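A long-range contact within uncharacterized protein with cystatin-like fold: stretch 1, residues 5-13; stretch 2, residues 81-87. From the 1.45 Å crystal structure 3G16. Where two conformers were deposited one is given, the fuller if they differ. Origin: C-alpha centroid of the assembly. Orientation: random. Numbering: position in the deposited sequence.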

# COMPACT_ATOMS: atom_id res chain seq x y z
N PRO A 5 5.83 -12.60 20.69
CA PRO A 5 7.18 -11.97 20.59
C PRO A 5 7.17 -10.63 19.88
O PRO A 5 6.48 -10.47 18.87
CB PRO A 5 7.98 -12.96 19.71
CG PRO A 5 7.26 -14.29 19.98
CD PRO A 5 5.83 -13.95 20.09
N THR A 6 7.96 -9.69 20.40
CA THR A 6 8.21 -8.44 19.70
C THR A 6 9.46 -8.65 18.85
O THR A 6 10.55 -8.88 19.38
CB THR A 6 8.43 -7.30 20.68
OG1 THR A 6 7.21 -7.10 21.37
CG2 THR A 6 8.81 -6.00 19.95
N LEU A 7 9.26 -8.60 17.55
CA LEU A 7 10.37 -8.64 16.61
C LEU A 7 10.99 -7.25 16.57
O LEU A 7 10.26 -6.23 16.57
CB LEU A 7 9.91 -8.99 15.21
CG LEU A 7 9.22 -10.33 15.11
CD1 LEU A 7 8.78 -10.61 13.67
CD2 LEU A 7 10.08 -11.51 15.63
N SER A 8 12.32 -7.17 16.52
CA SER A 8 12.97 -5.87 16.36
C SER A 8 12.74 -5.30 14.98
O SER A 8 12.48 -6.03 14.00
CB SER A 8 14.48 -5.99 16.60
OG SER A 8 15.10 -6.67 15.53
N ARG A 9 12.85 -3.99 14.85
CA ARG A 9 12.71 -3.38 13.54
C ARG A 9 13.80 -3.89 12.62
O ARG A 9 13.55 -4.18 11.47
CB ARG A 9 12.72 -1.84 13.58
CG ARG A 9 14.04 -1.15 13.88
CD ARG A 9 13.94 0.38 13.52
NE ARG A 9 12.55 0.75 13.69
CZ ARG A 9 11.73 1.24 12.77
NH1 ARG A 9 12.15 1.67 11.58
NH2 ARG A 9 10.48 1.41 13.14
N ALA A 10 15.02 -4.01 13.13
CA ALA A 10 16.15 -4.50 12.34
C ALA A 10 15.91 -5.90 11.80
O ALA A 10 16.28 -6.22 10.69
CB ALA A 10 17.44 -4.49 13.16
N ALA A 11 15.33 -6.76 12.64
CA ALA A 11 15.05 -8.13 12.20
C ALA A 11 14.09 -8.17 11.04
O ALA A 11 14.23 -8.96 10.13
CB ALA A 11 14.52 -8.91 13.39
N MSE A 12 13.05 -7.36 11.11
CA MSE A 12 12.05 -7.31 10.03
C MSE A 12 12.65 -6.73 8.78
O MSE A 12 12.46 -7.24 7.68
CB MSE A 12 10.81 -6.54 10.49
CG MSE A 12 9.96 -7.38 11.42
SE MSE A 12 8.27 -6.49 11.83
CE MSE A 12 8.96 -5.39 13.08
N GLU A 13 13.46 -5.69 8.94
CA GLU A 13 14.10 -5.09 7.78
C GLU A 13 15.02 -6.09 7.09
O GLU A 13 15.06 -6.14 5.87
CB GLU A 13 14.91 -3.86 8.17
CG GLU A 13 15.53 -3.19 7.00
CD GLU A 13 16.15 -1.86 7.31
OE1 GLU A 13 15.92 -1.35 8.44
OE2 GLU A 13 16.86 -1.31 6.42
N ASP A 81 6.70 -1.43 11.75
CA ASP A 81 5.92 -1.25 13.00
C ASP A 81 6.22 -2.41 13.97
O ASP A 81 5.65 -3.51 13.86
CB ASP A 81 4.44 -1.15 12.66
CG ASP A 81 3.57 -0.74 13.83
OD1 ASP A 81 3.95 -0.92 15.00
OD2 ASP A 81 2.47 -0.23 13.57
N ALA A 82 7.09 -2.15 14.96
CA ALA A 82 7.39 -3.19 15.93
C ALA A 82 6.25 -3.46 16.92
O ALA A 82 6.24 -4.48 17.57
CB ALA A 82 8.66 -2.86 16.69
N GLU A 83 5.28 -2.57 17.04
CA GLU A 83 4.16 -2.83 17.92
C GLU A 83 3.28 -3.92 17.35
O GLU A 83 2.78 -4.74 18.09
CB GLU A 83 3.32 -1.56 18.12
CG GLU A 83 2.15 -1.73 19.05
CD GLU A 83 2.55 -2.07 20.48
OE1 GLU A 83 3.65 -1.63 20.93
OE2 GLU A 83 1.74 -2.78 21.14
N THR A 84 3.10 -3.91 16.04
CA THR A 84 2.20 -4.86 15.37
C THR A 84 2.90 -5.99 14.62
O THR A 84 2.27 -6.89 14.10
CB THR A 84 1.29 -4.10 14.36
OG1 THR A 84 2.11 -3.49 13.38
CG2 THR A 84 0.41 -3.07 15.07
N ALA A 85 4.23 -5.91 14.53
CA ALA A 85 5.01 -6.87 13.76
C ALA A 85 4.52 -6.89 12.31
O ALA A 85 4.28 -7.94 11.70
CB ALA A 85 5.01 -8.30 14.42
N GLU A 86 4.39 -5.69 11.76
CA GLU A 86 3.96 -5.52 10.39
C GLU A 86 4.84 -4.47 9.74
O GLU A 86 5.47 -3.64 10.45
CB GLU A 86 2.49 -5.08 10.28
CG GLU A 86 1.51 -6.10 10.86
CD GLU A 86 0.02 -5.78 10.62
OE1 GLU A 86 -0.30 -4.68 10.14
OE2 GLU A 86 -0.83 -6.65 10.90
N ALA A 87 4.91 -4.51 8.42
CA ALA A 87 5.63 -3.53 7.64
C ALA A 87 4.83 -3.16 6.40
O ALA A 87 3.88 -3.82 6.02
CB ALA A 87 7.01 -4.03 7.22
O HOH W 1 5.20 -6.07 19.65
O HOH W 2 7.53 -6.62 16.33
O HOH W 3 8.50 0.39 15.03

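No direct hydrogen bond joins these two stretches. A small apolar contact and three bridging waters do the work, and the two stretches together bury 304 Å².

The apolar part centers on Met 12, a selenomethionine, buried in the first turn of the helix with its CA-to-CB bond pointing toward the other stretch. Its side chain, with chi angles m, t and m, lies over the turn formed by residues 81 to 86. SE of Met 12 sits 3.8 Å from C of Ala 85 and 4.0 Å from N of Glu 86, while its CE comes within 3.9 Å of both O of Asp 81 and CA of Ala 82. Much of what it touches is therefore backbone, and a long, unbranched, flexible side chain suits such an uneven surface. Its methyl also meets a side chain, with CE of Met 12 4.4 Å from CB of Ala 82. Leu 7 adds a looser apolar contact, its CD1 4.5 Å from CB of Ala 85.

Ala 82 points toward stretch 1, and its CB lies 3.7 Å from the backbone O of Leu 7; the methyl touches this carbonyl, and waters reach both N and O of Ala 82. The exposed Thr 6 also makes contact, with its CG2 3.8 Å from O of Ala 82.

Water supplies the polar links, and all three bridges end on the backbone of Ala 82. Water 2 donates to O of Leu 7 and to O of Ala 82, both at 2.8 Å, so that two carbonyls, which could not bond to each other, share one donor. Water 1 also donates to O of Ala 82 at 2.8 Å and hydrogen-bonds to OG1 of Thr 6 at 2.8 Å; this threonine thus offers a methyl and a hydroxyl to the same region. Water 3 accepts from N of Ala 82 and from NH2 of Arg 9, each at 2.9 Å, letting the long arginine reach the turn through a solvent molecule.

Each stretch also braces itself. Ser 8, with chi1 in p, caps the helix by accepting from N of Ala 11 through OG at 2.9 Å, at the start of the helix that carries Met 12. In the same way, Asp 81, whose CA-to-CB bond points away from stretch 1, accepts through OD1 from N of Glu 83 at 2.9 Å and N of Thr 84 at 3.3 Å. Ala 85, at phi/psi 57/48, adopts a left-handed conformation in this turn. The rule to read from it is that self-braced segments here meet through two apolar side chains, Met 12 and Leu 7, the methyls of Ala 82 and Ala 85, and waters that link the polar atoms.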